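Local coordinates for protein D-glyceraldehyde dehydrogenase (NADP(+)) (Thermoplasma acidophilum, PDB 5IZD) that oxidises D-glyceraldehyde to glycerate with NADP(+) and water in the non-phosphorylated Entner-Doudoroff pathway, working as a homotetramer, at residues Y399-L413 with E423-M437. Residues are numbered along the deposited sequence; the frame is centred on the assembly and turned at random. Where two conformers were deposited one is given.
Sequences YDLANDSKYGLASYL and EASERIRFGELYVNM
Strands 410-413 and 432-435 run parallel, their axes 4.5 Å apart at closest and 22° askew; helix 423-427 covers the sheet face carrying Ser411 and Leu413, with helix 399-403 alongside. Tyr434 N hydrogen-bonds to Ser411 O, and Tyr434 O accepts from Leu413 N. With helix 418-427 as crossover, this is a beta-alpha-beta unit of the aldehyde dehydrogenase fold. Between the helices, Arg427 CB sits over one face of the Tyr399 ring, 3.8 Å from its centroid, a CH-pi contact. Ile428 CD1 touches Tyr399 CD1. Tyr399 OH gives a 2.9 Å hydrogen bond to the anti lone pair of Glu423 OE2. An alanine in place of Tyr399 would be likely to leave Glu423 OE2 without this donor and open a gap beside Arg427 and Ile428. Asn403 ND2 reaches Arg427 O at 2.8 Å, nearly straight at 174°, and Asn403 OD1 accepts Arg429 N at 2.9 Å. These two bonds fix the flip of the amide. The Phe430 ring fits between the end of helix 399-403 and the loop 407-410, its CE1 edge toward Ala402 O. Ser411 OG sits between its backbone N and carbonyl carbon (chi1 64°), which brings it to Glu432 O for a hydrogen bond. The Tyr412 and Tyr434 rings lie side by side but barely overlap. Strand 432-435 also pairs with a strand of the second subunit. Asn403 thus ties helix 399-403 to the turn ending helix 423-427, and Tyr399 to Glu423 joins the two helices, next to a subunit interface.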
loop_
_atom_site.group_PDB
_atom_site.type_symbol
_atom_site.label_atom_id
_atom_site.label_comp_id
_atom_site.label_asym_id
_atom_site.label_seq_id
_atom_site.Cartn_x
_atom_site.Cartn_y
_atom_site.Cartn_z
ATOM N N TYR A 399 -2.002 -25.141 -21.392
ATOM C CA TYR A 399 -1.302 -24.674 -20.207
ATOM C C TYR A 399 -0.008 -25.418 -19.980
ATOM O O TYR A 399 1.026 -24.799 -19.658
ATOM C CB TYR A 399 -2.127 -24.837 -18.904
ATOM C CG TYR A 399 -3.430 -24.067 -18.801
ATOM C CD1 TYR A 399 -3.619 -22.893 -19.487
ATOM C CD2 TYR A 399 -4.495 -24.554 -17.992
ATOM C CE1 TYR A 399 -4.789 -22.199 -19.399
ATOM C CE2 TYR A 399 -5.688 -23.847 -17.886
ATOM C CZ TYR A 399 -5.813 -22.642 -18.591
ATOM O OH TYR A 399 -6.955 -21.887 -18.568
ATOM N N ASP A 400 -0.069 -26.741 -20.109
ATOM C CA ASP A 400 1.111 -27.592 -19.825
ATOM C C ASP A 400 2.265 -27.366 -20.827
ATOM O O ASP A 400 3.419 -27.363 -20.439
ATOM C CB ASP A 400 0.757 -29.093 -19.833
ATOM C CG ASP A 400 -0.051 -29.515 -18.617
ATOM O OD1 ASP A 400 -0.099 -28.777 -17.612
ATOM O OD2 ASP A 400 -0.629 -30.612 -18.671
ATOM N N LEU A 401 1.919 -27.222 -22.093
ATOM C CA LEU A 401 2.888 -26.960 -23.124
ATOM C C LEU A 401 3.578 -25.580 -22.909
ATOM O O LEU A 401 4.816 -25.465 -23.042
ATOM C CB LEU A 401 2.269 -27.046 -24.514
ATOM C CG LEU A 401 1.840 -28.454 -24.929
ATOM C CD1 LEU A 401 1.041 -28.307 -26.202
ATOM C CD2 LEU A 401 2.961 -29.458 -25.193
ATOM N N ALA A 402 2.763 -24.571 -22.615
ATOM C CA ALA A 402 3.218 -23.238 -22.307
ATOM C C ALA A 402 4.177 -23.215 -21.128
ATOM O O ALA A 402 5.262 -22.568 -21.201
ATOM C CB ALA A 402 2.054 -22.312 -22.061
ATOM N N ASN A 403 3.826 -23.926 -20.073
ATOM C CA ASN A 403 4.647 -23.953 -18.883
ATOM C C ASN A 403 5.875 -24.858 -18.992
ATOM O O ASN A 403 6.738 -24.784 -18.124
ATOM C CB ASN A 403 3.822 -24.318 -17.643
ATOM C CG ASN A 403 2.802 -23.259 -17.282
ATOM O OD1 ASN A 403 2.996 -22.067 -17.496
ATOM N ND2 ASN A 403 1.716 -23.695 -16.699
ATOM N N ASP A 404 5.946 -25.686 -20.045
ATOM C CA ASP A 404 7.038 -26.622 -20.254
ATOM C C ASP A 404 8.223 -25.851 -20.882
ATOM O O ASP A 404 8.487 -25.945 -22.095
ATOM C CB ASP A 404 6.575 -27.810 -21.125
ATOM C CG ASP A 404 7.674 -28.782 -21.459
ATOM O OD1 ASP A 404 8.590 -29.000 -20.650
ATOM O OD2 ASP A 404 7.653 -29.317 -22.587
ATOM N N SER A 405 8.936 -25.130 -20.030
ATOM C CA SER A 405 9.994 -24.208 -20.459
ATOM C C SER A 405 10.874 -23.865 -19.322
ATOM O O SER A 405 10.374 -23.627 -18.232
ATOM C CB SER A 405 9.384 -22.880 -20.979
ATOM O OG SER A 405 10.349 -22.090 -21.674
ATOM N N LYS A 406 12.181 -23.678 -19.561
ATOM C CA LYS A 406 12.975 -23.074 -18.502
ATOM C C LYS A 406 12.759 -21.554 -18.426
ATOM O O LYS A 406 13.263 -20.897 -17.495
ATOM C CB LYS A 406 14.455 -23.425 -18.652
ATOM C CG LYS A 406 15.167 -22.703 -19.783
ATOM C CD LYS A 406 16.534 -23.311 -19.962
ATOM C CE LYS A 406 17.272 -22.558 -21.035
ATOM N NZ LYS A 406 18.515 -23.325 -21.276
ATOM N N TYR A 407 12.041 -20.989 -19.398
ATOM C CA TYR A 407 11.769 -19.583 -19.397
ATOM C C TYR A 407 10.397 -19.285 -18.833
ATOM O O TYR A 407 9.580 -20.191 -18.589
ATOM C CB TYR A 407 11.894 -19.055 -20.803
ATOM C CG TYR A 407 13.227 -19.296 -21.451
ATOM C CD1 TYR A 407 14.323 -18.455 -21.210
ATOM C CD2 TYR A 407 13.391 -20.343 -22.354
ATOM C CE1 TYR A 407 15.542 -18.686 -21.830
ATOM C CE2 TYR A 407 14.586 -20.572 -23.009
ATOM C CZ TYR A 407 15.663 -19.719 -22.777
ATOM O OH TYR A 407 16.846 -19.988 -23.442
ATOM N N GLY A 408 10.163 -18.002 -18.586
ATOM C CA GLY A 408 8.963 -17.531 -17.919
ATOM C C GLY A 408 8.606 -16.061 -17.933
ATOM O O GLY A 408 8.007 -15.505 -16.943
ATOM N N LEU A 409 8.931 -15.377 -19.018
ATOM C CA LEU A 409 8.664 -13.950 -19.023
ATOM C C LEU A 409 7.305 -13.654 -19.685
ATOM O O LEU A 409 6.279 -13.701 -18.977
ATOM C CB LEU A 409 9.859 -13.186 -19.535
ATOM C CG LEU A 409 9.807 -11.692 -19.872
ATOM C CD1 LEU A 409 9.016 -10.897 -18.910
ATOM C CD2 LEU A 409 11.223 -11.121 -19.991
ATOM N N ALA A 410 7.247 -13.450 -21.000
ATOM C CA ALA A 410 5.976 -13.079 -21.649
ATOM C C ALA A 410 5.249 -14.251 -22.264
ATOM O O ALA A 410 5.823 -15.327 -22.445
ATOM C CB ALA A 410 6.237 -12.050 -22.722
ATOM N N SER A 411 3.981 -14.014 -22.582
ATOM C CA SER A 411 3.121 -15.000 -23.186
ATOM C C SER A 411 1.905 -14.259 -23.779
ATOM O O SER A 411 1.649 -13.111 -23.383
ATOM C CB SER A 411 2.689 -16.060 -22.129
ATOM O OG SER A 411 1.918 -15.446 -21.119
ATOM N N TYR A 412 1.227 -14.900 -24.742
ATOM C CA TYR A 412 0.147 -14.302 -25.536
ATOM C C TYR A 412 -0.978 -15.299 -25.684
ATOM O O TYR A 412 -0.725 -16.481 -25.933
ATOM C CB TYR A 412 0.614 -13.856 -26.945
ATOM C CG TYR A 412 1.759 -12.860 -26.901
ATOM C CD1 TYR A 412 3.050 -13.298 -26.822
ATOM C CD2 TYR A 412 1.531 -11.492 -26.954
ATOM C CE1 TYR A 412 4.126 -12.402 -26.783
ATOM C CE2 TYR A 412 2.609 -10.562 -26.877
ATOM C CZ TYR A 412 3.897 -11.024 -26.778
ATOM O OH TYR A 412 4.957 -10.169 -26.641
ATOM N N LEU A 413 -2.207 -14.822 -25.580
ATOM C CA LEU A 413 -3.384 -15.704 -25.682
ATOM C C LEU A 413 -4.489 -15.003 -26.466
ATOM O O LEU A 413 -4.849 -13.897 -26.086
ATOM C CB LEU A 413 -3.892 -15.997 -24.261
ATOM C CG LEU A 413 -5.218 -16.764 -24.124
ATOM C CD1 LEU A 413 -5.128 -18.147 -24.737
ATOM C CD2 LEU A 413 -5.603 -16.821 -22.644
ATOM N N GLU A 423 -8.937 -18.141 -15.905
ATOM C CA GLU A 423 -8.189 -19.293 -15.438
ATOM C C GLU A 423 -6.698 -19.237 -15.834
ATOM O O GLU A 423 -5.834 -19.515 -15.008
ATOM C CB GLU A 423 -8.856 -20.602 -15.933
ATOM C CG GLU A 423 -8.138 -21.854 -15.415
ATOM C CD GLU A 423 -8.782 -23.135 -15.834
ATOM O OE1 GLU A 423 -9.304 -23.732 -14.875
ATOM O OE2 GLU A 423 -8.793 -23.501 -17.053
ATOM N N ALA A 424 -6.425 -18.914 -17.098
ATOM C CA ALA A 424 -5.021 -18.710 -17.589
ATOM C C ALA A 424 -4.249 -17.653 -16.828
ATOM O O ALA A 424 -3.054 -17.764 -16.681
ATOM C CB ALA A 424 -5.010 -18.335 -19.059
ATOM N N SER A 425 -4.945 -16.654 -16.293
ATOM C CA SER A 425 -4.283 -15.647 -15.491
ATOM C C SER A 425 -3.520 -16.216 -14.324
ATOM O O SER A 425 -2.600 -15.590 -13.846
ATOM C CB SER A 425 -5.268 -14.583 -15.058
ATOM O OG SER A 425 -5.809 -13.975 -16.224
ATOM N N GLU A 426 -3.941 -17.385 -13.822
ATOM C CA GLU A 426 -3.189 -18.120 -12.781
ATOM C C GLU A 426 -2.430 -19.331 -13.314
ATOM O O GLU A 426 -1.318 -19.606 -12.829
ATOM C CB GLU A 426 -4.110 -18.541 -11.592
ATOM C CG GLU A 426 -4.276 -17.370 -10.621
ATOM C CD GLU A 426 -4.849 -17.704 -9.226
ATOM O OE1 GLU A 426 -6.089 -17.885 -9.048
ATOM O OE2 GLU A 426 -4.040 -17.707 -8.260
ATOM N N ARG A 427 -3.007 -20.060 -14.272
ATOM C CA ARG A 427 -2.421 -21.326 -14.684
ATOM C C ARG A 427 -1.208 -21.128 -15.671
ATOM O O ARG A 427 -0.357 -22.026 -15.783
ATOM C CB ARG A 427 -3.502 -22.262 -15.238
ATOM C CG ARG A 427 -4.512 -22.793 -14.190
ATOM C CD ARG A 427 -3.969 -24.055 -13.525
ATOM N NE ARG A 427 -4.564 -24.429 -12.244
ATOM C CZ ARG A 427 -4.557 -25.663 -11.741
ATOM N NH1 ARG A 427 -4.029 -26.667 -12.417
ATOM N NH2 ARG A 427 -5.094 -25.900 -10.556
ATOM N N ILE A 428 -1.131 -19.962 -16.338
ATOM C CA ILE A 428 0.015 -19.615 -17.229
ATOM C C ILE A 428 1.043 -18.952 -16.361
ATOM O O ILE A 428 0.891 -17.782 -15.948
ATOM C CB ILE A 428 -0.363 -18.679 -18.424
ATOM C CG1 ILE A 428 -1.386 -19.338 -19.355
ATOM C CG2 ILE A 428 0.874 -18.240 -19.210
ATOM C CD1 ILE A 428 -0.795 -20.406 -20.232
ATOM N N ARG A 429 2.097 -19.713 -16.079
ATOM C CA ARG A 429 3.040 -19.322 -15.062
ATOM C C ARG A 429 4.118 -18.514 -15.713
ATOM O O ARG A 429 5.286 -18.956 -15.766
ATOM C CB ARG A 429 3.592 -20.546 -14.362
ATOM C CG ARG A 429 2.549 -21.304 -13.560
ATOM C CD ARG A 429 2.324 -20.682 -12.200
ATOM N NE ARG A 429 3.453 -20.885 -11.324
ATOM C CZ ARG A 429 3.581 -20.326 -10.116
ATOM N NH1 ARG A 429 2.645 -19.527 -9.634
ATOM N NH2 ARG A 429 4.660 -20.558 -9.382
ATOM N N PHE A 430 3.707 -17.352 -16.242
ATOM C CA PHE A 430 4.610 -16.411 -16.932
ATOM C C PHE A 430 4.399 -15.060 -16.282
ATOM O O PHE A 430 3.316 -14.800 -15.746
ATOM C CB PHE A 430 4.322 -16.353 -18.433
ATOM C CG PHE A 430 4.973 -17.466 -19.170
ATOM C CD1 PHE A 430 4.478 -18.764 -19.062
ATOM C CD2 PHE A 430 6.133 -17.247 -19.899
ATOM C CE1 PHE A 430 5.118 -19.832 -19.670
ATOM C CE2 PHE A 430 6.785 -18.307 -20.514
ATOM C CZ PHE A 430 6.271 -19.606 -20.405
ATOM N N GLY A 431 5.435 -14.237 -16.310
ATOM C CA GLY A 431 5.374 -12.895 -15.694
ATOM C C GLY A 431 4.435 -11.950 -16.406
ATOM O O GLY A 431 3.809 -11.104 -15.745
ATOM N N GLU A 432 4.293 -12.106 -17.722
ATOM C CA GLU A 432 3.346 -11.302 -18.501
ATOM C C GLU A 432 2.488 -12.163 -19.418
ATOM O O GLU A 432 3.012 -13.014 -20.157
ATOM C CB GLU A 432 4.055 -10.219 -19.333
ATOM C CG GLU A 432 4.966 -9.344 -18.512
ATOM C CD GLU A 432 5.720 -8.300 -19.301
ATOM O OE1 GLU A 432 6.104 -7.318 -18.629
ATOM O OE2 GLU A 432 6.030 -8.464 -20.533
ATOM N N LEU A 433 1.153 -11.985 -19.318
ATOM C CA LEU A 433 0.226 -12.617 -20.234
ATOM C C LEU A 433 -0.514 -11.504 -20.992
ATOM O O LEU A 433 -1.209 -10.711 -20.385
ATOM C CB LEU A 433 -0.716 -13.583 -19.495
ATOM C CG LEU A 433 -1.825 -14.235 -20.320
ATOM C CD1 LEU A 433 -1.322 -15.189 -21.387
ATOM C CD2 LEU A 433 -2.799 -14.931 -19.387
ATOM N N TYR A 434 -0.364 -11.457 -22.305
ATOM C CA TYR A 434 -1.053 -10.524 -23.169
ATOM C C TYR A 434 -2.265 -11.243 -23.791
ATOM O O TYR A 434 -2.157 -12.236 -24.534
ATOM C CB TYR A 434 -0.086 -9.969 -24.263
ATOM C CG TYR A 434 1.049 -9.127 -23.704
ATOM C CD1 TYR A 434 0.883 -7.761 -23.443
ATOM C CD2 TYR A 434 2.308 -9.692 -23.450
ATOM C CE1 TYR A 434 1.913 -6.991 -22.909
ATOM C CE2 TYR A 434 3.349 -8.932 -22.927
ATOM C CZ TYR A 434 3.130 -7.588 -22.630
ATOM O OH TYR A 434 4.170 -6.835 -22.110
ATOM N N VAL A 435 -3.439 -10.724 -23.485
ATOM C CA VAL A 435 -4.700 -11.356 -23.828
ATOM C C VAL A 435 -5.377 -10.477 -24.840
ATOM O O VAL A 435 -5.805 -9.383 -24.510
ATOM C CB VAL A 435 -5.613 -11.469 -22.582
ATOM C CG1 VAL A 435 -6.953 -12.075 -22.977
ATOM C CG2 VAL A 435 -4.940 -12.288 -21.484
ATOM N N ASN A 436 -5.475 -10.990 -26.067
ATOM C CA ASN A 436 -6.126 -10.344 -27.212
ATOM C C ASN A 436 -5.507 -8.992 -27.557
ATOM O O ASN A 436 -6.175 -8.078 -28.047
ATOM C CB ASN A 436 -7.646 -10.263 -27.020
ATOM C CG ASN A 436 -8.271 -11.626 -26.872
ATOM O OD1 ASN A 436 -7.967 -12.601 -27.600
ATOM N ND2 ASN A 436 -9.155 -11.710 -25.943
ATOM N N MET A 437 -4.204 -8.896 -27.350
ATOM C CA MET A 437 -3.488 -7.666 -27.648
ATOM C C MET A 437 -1.985 -7.914 -27.669
ATOM O O MET A 437 -1.523 -8.867 -27.092
ATOM C CB MET A 437 -3.793 -6.592 -26.611
ATOM C CG MET A 437 -3.334 -6.885 -25.182
ATOM S SD MET A 437 -3.662 -5.509 -24.025
ATOM C CE MET A 437 -2.185 -4.509 -24.297
#